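PDB 3KST: endo-1,4-beta-xylanase from Bacteroides thetaiotaomicron VPI-5482, which probably hydrolyses O-glycosidic bonds in plant polysaccharides such as xylan, as a calcium-binding member of glycoside hydrolase family 43. Local coordinates for residues K91-L95 / A106-P111; V153-Q158 / T170-K176; H209-K213 / H269-I275; S280-D284 / S296-P302. All coordinates share one frame. Residues are numbered along the deposited sequence.

Contact 1: K91-L95 / A106-P111; sequences KKFYL and ATSTTP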
# COMPACT_ATOMS: atom_id res chain seq x y z
N LYS A 91 -11.61 10.91 -14.60
CA LYS A 91 -11.45 9.97 -15.75
C LYS A 91 -9.99 9.78 -16.19
O LYS A 91 -9.63 9.91 -17.37
CB LYS A 91 -12.41 10.29 -16.90
CG LYS A 91 -13.86 10.12 -16.48
CD LYS A 91 -14.81 10.28 -17.66
CE LYS A 91 -16.23 9.91 -17.28
NZ LYS A 91 -16.39 8.47 -16.94
N LYS A 92 -9.16 9.47 -15.18
CA LYS A 92 -7.71 9.36 -15.31
C LYS A 92 -7.14 8.54 -14.13
O LYS A 92 -7.75 8.50 -13.05
CB LYS A 92 -7.15 10.79 -15.28
CG LYS A 92 -5.76 10.99 -15.84
CD LYS A 92 -5.34 12.48 -15.89
CE LYS A 92 -6.25 13.35 -16.78
NZ LYS A 92 -5.74 14.74 -16.87
N PHE A 93 -5.98 7.94 -14.34
CA PHE A 93 -5.28 7.17 -13.30
C PHE A 93 -4.34 8.08 -12.49
O PHE A 93 -3.64 8.92 -13.05
CB PHE A 93 -4.51 5.99 -13.90
CG PHE A 93 -5.40 5.03 -14.63
CD1 PHE A 93 -5.76 5.27 -15.96
CD2 PHE A 93 -5.93 3.91 -13.98
CE1 PHE A 93 -6.61 4.41 -16.64
CE2 PHE A 93 -6.79 3.04 -14.66
CZ PHE A 93 -7.12 3.29 -15.98
N TYR A 94 -4.33 7.91 -11.16
CA TYR A 94 -3.45 8.65 -10.26
C TYR A 94 -2.54 7.67 -9.52
O TYR A 94 -3.02 6.67 -8.98
CB TYR A 94 -4.28 9.47 -9.25
CG TYR A 94 -4.89 10.74 -9.87
CD1 TYR A 94 -5.83 10.66 -10.91
CD2 TYR A 94 -4.50 12.02 -9.45
CE1 TYR A 94 -6.36 11.82 -11.50
CE2 TYR A 94 -5.06 13.19 -10.02
CZ TYR A 94 -6.00 13.06 -11.04
OH TYR A 94 -6.56 14.15 -11.66
N LEU A 95 -1.22 7.93 -9.58
CA LEU A 95 -0.20 7.19 -8.87
C LEU A 95 0.29 8.05 -7.70
O LEU A 95 0.87 9.11 -7.92
CB LEU A 95 0.98 6.85 -9.79
CG LEU A 95 2.31 6.38 -9.19
CD1 LEU A 95 2.05 5.13 -8.40
CD2 LEU A 95 3.39 6.23 -10.29
N ALA A 106 1.53 11.50 -9.47
CA ALA A 106 1.67 11.54 -10.93
C ALA A 106 0.39 11.00 -11.53
O ALA A 106 -0.44 10.41 -10.84
CB ALA A 106 2.88 10.67 -11.38
N THR A 107 0.18 11.28 -12.82
CA THR A 107 -1.00 10.80 -13.51
C THR A 107 -0.66 10.10 -14.83
O THR A 107 0.40 10.31 -15.42
CB THR A 107 -2.07 11.92 -13.78
OG1 THR A 107 -1.65 12.78 -14.85
CG2 THR A 107 -2.35 12.76 -12.55
N SER A 108 -1.63 9.31 -15.28
CA SER A 108 -1.58 8.57 -16.55
C SER A 108 -2.97 8.40 -17.11
O SER A 108 -3.95 8.35 -16.38
CB SER A 108 -0.96 7.19 -16.31
OG SER A 108 -0.90 6.36 -17.50
N THR A 109 -3.06 8.32 -18.43
CA THR A 109 -4.33 8.00 -19.08
C THR A 109 -4.58 6.48 -19.10
O THR A 109 -5.69 6.07 -19.39
CB THR A 109 -4.42 8.58 -20.50
OG1 THR A 109 -3.48 7.93 -21.36
CG2 THR A 109 -4.18 10.10 -20.49
N THR A 110 -3.56 5.66 -18.84
CA THR A 110 -3.70 4.20 -18.83
C THR A 110 -3.18 3.58 -17.52
O THR A 110 -2.42 4.23 -16.78
CB THR A 110 -2.97 3.60 -20.02
OG1 THR A 110 -1.56 3.89 -19.93
CG2 THR A 110 -3.57 4.14 -21.34
N PRO A 111 -3.62 2.34 -17.21
CA PRO A 111 -3.13 1.67 -15.98
C PRO A 111 -1.60 1.44 -15.92
O PRO A 111 -1.00 1.56 -14.86
CB PRO A 111 -3.85 0.31 -16.00
CG PRO A 111 -4.96 0.46 -16.91
CD PRO A 111 -4.60 1.49 -17.91
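Phe-93 lays its ring against the turn that follows the partner strand: Pro-111 CD sits 4.1 Å from the ring centroid, 30° off the normal, an off-centre CH-pi contact, while Thr-109 O reaches CE1 of Phe-93 at the ring edge (3.3 Å). Ser-108 OG holds that turn by donating to Thr-110 O at 2.7 Å. Behind the ring, strands 92-95 and 106-108 pair antiparallel, with axes 4.7 Å apart at 149°. Two hydrogen-bonded pairs form: Phe-93 N to Ser-108 O 2.9 Å and Ser-108 N to Phe-93 O 3.0 Å; Leu-95 N to Ala-106 O and Ala-106 N to Leu-95 O, both 2.9 Å. Between them lies the non-hydrogen-bonded pair Tyr-94 and Thr-107, where Thr-107 CG2 stands 3.8 Å from the Tyr-94 ring centroid, 15° off the normal. This beta hairpin supplies two strands of a three-stranded blade in the family's five-bladed beta-propeller. Strand 80-87, bearing calcium ligand Glu-83, flanks strand 92-99, and Met-30 and Tyr-32 of strand 27-32 cover Phe-93.

Contact 2: V153-Q158 / T170-K176; sequences VIWVAQ and TLNQCIK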
# COMPACT_ATOMS: atom_id res chain seq x y z
N VAL A 153 4.66 7.64 12.32
CA VAL A 153 3.24 7.78 12.72
C VAL A 153 2.36 8.05 11.51
O VAL A 153 2.69 8.87 10.65
CB VAL A 153 3.10 8.92 13.76
CG1 VAL A 153 1.64 9.10 14.21
CG2 VAL A 153 3.98 8.60 14.93
N ILE A 154 1.24 7.33 11.45
CA ILE A 154 0.27 7.49 10.39
C ILE A 154 -0.64 8.70 10.70
O ILE A 154 -1.29 8.76 11.74
CB ILE A 154 -0.59 6.23 10.18
CG1 ILE A 154 0.34 5.07 9.77
CG2 ILE A 154 -1.66 6.50 9.09
CD1 ILE A 154 -0.35 3.70 9.62
N TRP A 155 -0.61 9.65 9.78
CA TRP A 155 -1.43 10.86 9.79
C TRP A 155 -2.44 10.83 8.66
O TRP A 155 -2.36 10.01 7.74
CB TRP A 155 -0.52 12.09 9.64
CG TRP A 155 0.22 12.42 10.89
CD1 TRP A 155 1.29 11.77 11.41
CD2 TRP A 155 -0.10 13.45 11.80
NE1 TRP A 155 1.70 12.35 12.58
CE2 TRP A 155 0.86 13.40 12.84
CE3 TRP A 155 -1.07 14.45 11.82
CZ2 TRP A 155 0.85 14.31 13.92
CZ3 TRP A 155 -1.10 15.34 12.88
CH2 TRP A 155 -0.16 15.24 13.94
N VAL A 156 -3.42 11.72 8.71
CA VAL A 156 -4.36 11.90 7.63
C VAL A 156 -4.61 13.40 7.47
O VAL A 156 -4.43 14.15 8.45
CB VAL A 156 -5.70 11.17 7.91
CG1 VAL A 156 -6.39 11.78 9.18
CG2 VAL A 156 -6.63 11.18 6.66
N ALA A 157 -4.93 13.79 6.24
CA ALA A 157 -5.38 15.15 5.92
C ALA A 157 -6.31 15.08 4.72
O ALA A 157 -6.17 14.22 3.90
CB ALA A 157 -4.22 16.05 5.60
N GLN A 158 -7.27 15.99 4.65
CA GLN A 158 -8.14 16.10 3.49
C GLN A 158 -7.30 16.66 2.35
O GLN A 158 -6.41 17.50 2.58
CB GLN A 158 -9.30 17.05 3.80
CG GLN A 158 -10.33 17.19 2.72
CD GLN A 158 -11.33 18.29 3.01
OE1 GLN A 158 -11.52 18.70 4.16
NE2 GLN A 158 -12.01 18.78 1.95
N THR A 170 -6.47 20.42 8.19
CA THR A 170 -7.22 19.20 8.50
C THR A 170 -6.32 18.05 9.03
O THR A 170 -6.84 16.96 9.30
CB THR A 170 -8.04 18.70 7.29
OG1 THR A 170 -7.15 18.21 6.28
CG2 THR A 170 -8.94 19.83 6.74
N LEU A 171 -5.01 18.30 9.19
CA LEU A 171 -4.09 17.28 9.76
C LEU A 171 -4.63 16.68 11.06
O LEU A 171 -5.07 17.42 11.95
CB LEU A 171 -2.67 17.80 10.00
CG LEU A 171 -1.79 17.87 8.76
CD1 LEU A 171 -0.63 18.83 8.93
CD2 LEU A 171 -1.29 16.40 8.42
N ASN A 172 -4.63 15.36 11.09
CA ASN A 172 -5.04 14.55 12.24
C ASN A 172 -4.11 13.36 12.41
O ASN A 172 -3.72 12.72 11.43
CB ASN A 172 -6.47 14.03 12.05
CG ASN A 172 -7.52 15.00 12.52
OD1 ASN A 172 -7.85 15.05 13.71
ND2 ASN A 172 -8.09 15.76 11.58
N GLN A 173 -3.81 13.04 13.66
CA GLN A 173 -2.96 11.91 13.99
C GLN A 173 -3.80 10.63 14.15
O GLN A 173 -4.75 10.59 14.97
CB GLN A 173 -2.15 12.19 15.25
CG GLN A 173 -1.32 10.98 15.67
CD GLN A 173 -0.44 11.28 16.82
OE1 GLN A 173 0.43 12.13 16.73
NE2 GLN A 173 -0.62 10.54 17.92
N CYS A 174 -3.41 9.57 13.43
CA CYS A 174 -4.17 8.31 13.42
C CYS A 174 -3.61 7.20 14.34
O CYS A 174 -4.28 6.79 15.28
CB CYS A 174 -4.31 7.74 11.99
SG CYS A 174 -4.92 8.93 10.73
N ILE A 175 -2.41 6.71 14.02
CA ILE A 175 -1.83 5.54 14.68
C ILE A 175 -0.31 5.65 14.91
O ILE A 175 0.43 6.05 14.01
CB ILE A 175 -2.06 4.26 13.79
CG1 ILE A 175 -3.55 3.96 13.53
CG2 ILE A 175 -1.38 3.04 14.40
CD1 ILE A 175 -4.32 3.66 14.75
N LYS A 176 0.14 5.36 16.13
CA LYS A 176 1.56 5.23 16.45
C LYS A 176 1.81 3.85 17.08
O LYS A 176 0.87 3.20 17.54
CB LYS A 176 2.10 6.42 17.26
CG LYS A 176 1.54 6.73 18.60
CD LYS A 176 2.07 8.11 18.98
CE LYS A 176 2.22 8.34 20.44
NZ LYS A 176 2.49 9.81 20.62
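Backbone hydrogen bonds dominate the contact between 153-158 and 170-176. Val-156 and Asn-172 exchange a pair of them, Val-156 N to Asn-172 O and Asn-172 N to Val-156 O, both 2.9 Å. Ile-154 N donates to Ile-175 O at 3.0 Å, whereas Ile-154 O accepts twice, from Cys-174 N (2.8 Å) and Ile-175 N (3.3 Å). Two residues facing one define a classic beta bulge, and the register shifts by one residue there. Thr-170 OG1 accepts from Gln-158 N at 2.8 Å and also bonds Lys-167, while Asn-172 ND2 donates to Thr-170 O at 2.9 Å.

The side chains pack on two faces. On that of Trp-155, Gln-173 CB lies 3.8 Å from the centroid of the indole six-membered ring and only 9° off its normal, a CH-pi contact over the face; Leu-171 CD2 meets Trp-155 CE3 at 3.9 Å. On the face of Val-156 and Ile-154, Cys-174 SG packs against Val-156 CG1 (3.6 Å), and Cys-174 CB lies 4.1 Å from Ile-154 CG2. The Ile-154 side chain lies about 5 Å from that of Glu-190, the predicted proton donor.

Strand 172-175 is an edge strand of a four-stranded antiparallel propeller blade. Inward, strand 141-148 pairs with 152-158 and supplies Arg-147 for a cation-pi contact with Trp-155. Leu-203 and Tyr-205 of strand 200-207, in the next blade, pack under Ile-175.

Contact 3: H209-K213 / H269-I275; sequences HYENK and HWSAAEI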
# COMPACT_ATOMS: atom_id res chain seq x y z
N HIS A 209 9.98 -1.98 12.27
CA HIS A 209 10.91 -1.79 11.14
C HIS A 209 10.70 -2.99 10.19
O HIS A 209 10.63 -4.12 10.65
CB HIS A 209 12.35 -1.78 11.63
CG HIS A 209 13.33 -1.22 10.65
ND1 HIS A 209 13.67 -1.86 9.48
CD2 HIS A 209 14.07 -0.09 10.69
CE1 HIS A 209 14.55 -1.14 8.82
NE2 HIS A 209 14.83 -0.07 9.54
N TYR A 210 10.59 -2.74 8.89
CA TYR A 210 10.33 -3.82 7.89
C TYR A 210 11.36 -4.97 7.94
O TYR A 210 11.05 -6.11 7.57
CB TYR A 210 10.18 -3.26 6.47
CG TYR A 210 11.46 -2.91 5.76
CD1 TYR A 210 12.19 -3.91 5.05
CD2 TYR A 210 11.96 -1.62 5.77
CE1 TYR A 210 13.39 -3.61 4.38
CE2 TYR A 210 13.18 -1.30 5.11
CZ TYR A 210 13.87 -2.29 4.41
OH TYR A 210 15.03 -1.97 3.76
N GLU A 211 12.59 -4.64 8.37
CA GLU A 211 13.66 -5.63 8.51
C GLU A 211 13.42 -6.67 9.59
O GLU A 211 14.07 -7.70 9.58
CB GLU A 211 14.99 -4.94 8.71
CG GLU A 211 15.47 -4.21 7.44
CD GLU A 211 16.86 -3.61 7.55
OE1 GLU A 211 17.47 -3.61 8.66
OE2 GLU A 211 17.35 -3.14 6.50
N ASN A 212 12.52 -6.40 10.53
CA ASN A 212 12.23 -7.35 11.60
C ASN A 212 11.39 -8.50 11.09
O ASN A 212 10.43 -8.28 10.35
CB ASN A 212 11.49 -6.68 12.77
CG ASN A 212 11.63 -7.45 14.05
OD1 ASN A 212 10.78 -8.24 14.38
ND2 ASN A 212 12.74 -7.25 14.76
N LYS A 213 11.70 -9.74 11.50
CA LYS A 213 10.85 -10.89 11.11
C LYS A 213 9.40 -10.77 11.59
O LYS A 213 8.53 -11.43 11.04
CB LYS A 213 11.43 -12.25 11.58
CG LYS A 213 12.70 -12.60 10.89
CD LYS A 213 13.33 -13.80 11.55
CE LYS A 213 14.60 -14.20 10.87
NZ LYS A 213 15.27 -15.24 11.67
N HIS A 269 10.02 -11.21 3.67
CA HIS A 269 11.45 -11.36 3.41
C HIS A 269 11.70 -12.45 2.36
O HIS A 269 10.83 -13.31 2.12
CB HIS A 269 12.23 -11.71 4.68
CG HIS A 269 12.25 -10.63 5.71
ND1 HIS A 269 12.52 -10.87 7.04
CD2 HIS A 269 11.97 -9.31 5.62
CE1 HIS A 269 12.46 -9.73 7.72
NE2 HIS A 269 12.12 -8.77 6.88
N TRP A 270 12.85 -12.34 1.70
CA TRP A 270 13.28 -13.34 0.72
C TRP A 270 13.22 -14.75 1.31
O TRP A 270 12.74 -15.68 0.67
CB TRP A 270 14.67 -13.03 0.18
CG TRP A 270 15.21 -14.08 -0.66
CD1 TRP A 270 16.18 -14.96 -0.32
CD2 TRP A 270 14.75 -14.46 -1.97
NE1 TRP A 270 16.40 -15.84 -1.34
CE2 TRP A 270 15.53 -15.56 -2.36
CE3 TRP A 270 13.78 -13.96 -2.86
CZ2 TRP A 270 15.36 -16.20 -3.60
CZ3 TRP A 270 13.61 -14.59 -4.08
CH2 TRP A 270 14.43 -15.70 -4.44
N SER A 271 13.64 -14.89 2.56
CA SER A 271 13.65 -16.17 3.27
C SER A 271 13.96 -15.88 4.73
O SER A 271 14.22 -14.73 5.07
CB SER A 271 14.78 -17.04 2.70
OG SER A 271 16.02 -16.41 2.95
N ALA A 272 13.99 -16.91 5.58
CA ALA A 272 14.39 -16.75 6.99
C ALA A 272 15.84 -16.24 7.19
O ALA A 272 16.13 -15.58 8.20
CB ALA A 272 14.21 -18.08 7.77
N ALA A 273 16.74 -16.54 6.23
CA ALA A 273 18.17 -16.13 6.29
C ALA A 273 18.50 -14.73 5.75
O ALA A 273 19.42 -14.07 6.24
CB ALA A 273 19.03 -17.18 5.54
N GLU A 274 17.73 -14.28 4.77
CA GLU A 274 18.02 -13.07 4.02
C GLU A 274 16.75 -12.22 3.86
O GLU A 274 15.71 -12.74 3.49
CB GLU A 274 18.55 -13.56 2.66
CG GLU A 274 18.83 -12.52 1.60
CD GLU A 274 19.95 -11.54 1.92
OE1 GLU A 274 20.82 -11.86 2.78
OE2 GLU A 274 19.96 -10.45 1.26
N ILE A 275 16.84 -10.92 4.13
CA ILE A 275 15.70 -10.01 3.92
C ILE A 275 15.50 -9.73 2.43
O ILE A 275 14.38 -9.86 1.91
CB ILE A 275 15.89 -8.66 4.62
CG1 ILE A 275 15.89 -8.83 6.14
CG2 ILE A 275 14.80 -7.64 4.21
CD1 ILE A 275 16.36 -7.63 6.86
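His-269 opens the loop 269-275, which meets the turn 209-213 on the beta-propeller face that carries the probable active site. The loop links strands 262-268 and 279-287, the turn 200-207 and 216-222. The CA-to-CB bond of His-269 points toward the turn, and its NE2 donates to Tyr-210 O at 2.9 Å with an N-H...O angle of 159°, the one hydrogen bond between the segments. His-269 CE1 also lies 3.2 Å from Glu-211 O, so the imidazole sits beside the carbonyls of a type I beta turn, His-209 to Asn-212, closed by Asn-212 N to His-209 O at 3.0 Å.

Next, Trp-270 N bonds Ile-275 O (2.9 Å) and Ser-271 N bonds Glu-274 O (3.1 Å), folding the loop back on itself. Ser-271 OG accepts from Glu-274 N at 3.3 Å, an ST motif. Ala-272 contributes its carbonyl, with O 3.4 Å from Lys-213 CE, where the extended lysine side chain reaches across.

The loop returns to the turn at Ile-275, whose CG2 approaches Tyr-210 CE1 at 4.3 Å. Tyr-210 also makes a cation-pi contact with Arg-278, and its side chain lies about 5 Å from that of Glu-190, the predicted proton donor. Ile-275 CD1 lies 3.5 Å from Glu-211 CB, the aliphatic root of that side chain.

Contact 4: S280-D284 / S296-P302; sequences SYIKD and SGTVIKP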
# COMPACT_ATOMS: atom_id res chain seq x y z
N SER A 280 6.29 -10.50 -3.08
CA SER A 280 4.90 -10.38 -2.66
C SER A 280 4.07 -11.64 -2.83
O SER A 280 4.38 -12.49 -3.67
CB SER A 280 4.26 -9.17 -3.32
OG SER A 280 4.81 -8.00 -2.74
N TYR A 281 3.04 -11.72 -2.00
CA TYR A 281 2.15 -12.89 -1.81
C TYR A 281 0.72 -12.41 -1.59
O TYR A 281 0.48 -11.25 -1.28
CB TYR A 281 2.61 -13.69 -0.58
CG TYR A 281 4.02 -14.24 -0.71
CD1 TYR A 281 4.25 -15.45 -1.35
CD2 TYR A 281 5.13 -13.53 -0.22
CE1 TYR A 281 5.53 -15.95 -1.51
CE2 TYR A 281 6.42 -14.00 -0.37
CZ TYR A 281 6.62 -15.23 -1.03
OH TYR A 281 7.89 -15.72 -1.18
N ILE A 282 -0.24 -13.32 -1.74
CA ILE A 282 -1.68 -13.00 -1.59
C ILE A 282 -2.42 -14.00 -0.67
O ILE A 282 -2.28 -15.20 -0.82
CB ILE A 282 -2.36 -12.95 -2.95
CG1 ILE A 282 -1.79 -11.81 -3.83
CG2 ILE A 282 -3.89 -12.75 -2.79
CD1 ILE A 282 -2.30 -11.88 -5.27
N LYS A 283 -3.22 -13.46 0.25
CA LYS A 283 -4.07 -14.24 1.17
C LYS A 283 -5.50 -13.74 1.00
O LYS A 283 -5.74 -12.77 0.27
CB LYS A 283 -3.55 -14.13 2.61
CG LYS A 283 -2.35 -15.04 2.89
CD LYS A 283 -1.75 -14.86 4.32
CE LYS A 283 -2.54 -15.54 5.42
NZ LYS A 283 -2.45 -17.05 5.46
N ASP A 284 -6.45 -14.40 1.66
CA ASP A 284 -7.83 -13.96 1.65
C ASP A 284 -7.99 -12.81 2.64
O ASP A 284 -7.20 -12.66 3.56
CB ASP A 284 -8.78 -15.10 1.98
CG ASP A 284 -8.72 -16.20 0.94
OD1 ASP A 284 -8.90 -15.88 -0.26
OD2 ASP A 284 -8.49 -17.35 1.32
N SER A 296 -6.43 -14.32 5.99
CA SER A 296 -6.36 -15.78 6.16
C SER A 296 -6.22 -16.55 4.85
O SER A 296 -6.12 -15.98 3.76
CB SER A 296 -7.64 -16.24 6.87
OG SER A 296 -8.75 -16.03 6.03
N GLY A 297 -6.20 -17.87 4.97
CA GLY A 297 -6.16 -18.74 3.81
C GLY A 297 -4.78 -19.13 3.34
O GLY A 297 -3.75 -18.57 3.75
N THR A 298 -4.76 -20.12 2.46
CA THR A 298 -3.54 -20.62 1.87
C THR A 298 -2.94 -19.50 1.02
O THR A 298 -3.65 -18.87 0.24
CB THR A 298 -3.79 -21.85 0.97
OG1 THR A 298 -4.58 -22.83 1.68
CG2 THR A 298 -2.45 -22.49 0.51
N VAL A 299 -1.66 -19.22 1.24
CA VAL A 299 -0.91 -18.23 0.46
C VAL A 299 -0.80 -18.55 -1.05
O VAL A 299 -0.40 -19.66 -1.42
CB VAL A 299 0.54 -18.07 1.04
CG1 VAL A 299 1.46 -17.37 0.08
CG2 VAL A 299 0.52 -17.33 2.41
N ILE A 300 -1.20 -17.60 -1.91
CA ILE A 300 -0.94 -17.70 -3.36
C ILE A 300 0.50 -17.19 -3.52
O ILE A 300 0.79 -16.05 -3.12
CB ILE A 300 -1.86 -16.80 -4.22
CG1 ILE A 300 -3.33 -17.19 -4.06
CG2 ILE A 300 -1.41 -16.84 -5.70
CD1 ILE A 300 -4.29 -16.26 -4.81
N LYS A 301 1.35 -18.02 -4.13
CA LYS A 301 2.76 -17.71 -4.38
C LYS A 301 2.82 -17.28 -5.83
O LYS A 301 2.89 -18.15 -6.71
CB LYS A 301 3.64 -18.93 -4.17
CG LYS A 301 3.80 -19.35 -2.72
CD LYS A 301 4.84 -20.46 -2.60
CE LYS A 301 5.05 -20.84 -1.16
NZ LYS A 301 5.89 -22.06 -1.07
N PRO A 302 2.73 -15.96 -6.11
CA PRO A 302 2.73 -15.56 -7.52
C PRO A 302 4.09 -15.72 -8.22
O PRO A 302 5.14 -15.83 -7.58
CB PRO A 302 2.30 -14.08 -7.44
CG PRO A 302 2.97 -13.61 -6.20
CD PRO A 302 2.82 -14.78 -5.22
O HOH W 1 -4.21 -17.91 7.57
O HOH W 2 -9.54 -17.94 4.10
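Ser-280 begins the contact with its backbone: Ser-280 O lies 3.1 Å from Pro-302 CG, while its hydroxyl bonds Ile-24 O outside the pair. Tyr-281 follows with apolar contacts, CD1 lying 3.7 Å from Val-299 CG1 and 4.2 Å from Pro-302 CD, and Lys-301 CG near the ring edge, 4.0 Å from Tyr-281 CE1.

At Ile-282 the backbones pair: Ile-282 N donates to Ile-300 O (3.2 Å) and Ile-300 N to Ile-282 O (2.8 Å). On the same face, Ile-282 CG2 meets Ile-300 CD1 at 4.1 Å. These residues belong to the hairpin of strands 279-287 and 293-305, in whose sheet 293-305 also pairs antiparallel with the N-terminal strand 17-19 and parallel with 60-69, probably helping to close the five-bladed ring. The hairpin is irregular, because between Ile-282 and Asp-284 the register slips by two residues, a beta bulge where segment 296-302 turns a corner at Gly-297 and Thr-298.

Lys-283 fills that corner. Its NZ donates to Gly-297 O at 2.6 Å and to water 1 at 2.9 Å, and forms a salt bridge with Asp-241; Lys-283 CG also touches Val-299 CG2 (3.7 Å). Gly-297 has phi/psi 91/167°, and a CB there would clash with Asp-284 OD2. Asp-284 N bonds Ser-296 O at 2.6 Å, Ser-296 N returns to Asp-284 O at 3.0 Å, and water 2 links Asp-284 OD2 (3.0 Å) with Ser-296 OG (2.8 Å).

How the contacts relate
Contacts 1, 2 and 4 are partly buried pairings of antiparallel strands, each in a different sheet, whereas contact 3 joins two loops at the surface and buries least, 285 Å² against 667 Å² in contact 2. Their chemistry follows: backbone hydrogen bonds repeat along the three strand pairs, but a single histidine-to-carbonyl bond spans contact 3. Contact 1 keeps a regular register; contacts 2 and 4 are interrupted by bulges, and contact 4 adds a lysine and waters at its corner. Strand 279-287 of contact 4 follows the loop 269-275 of contact 3, and their nearest atoms are about 5 Å apart. Contacts 1 and 3 lie on opposite sides of the chain's centre.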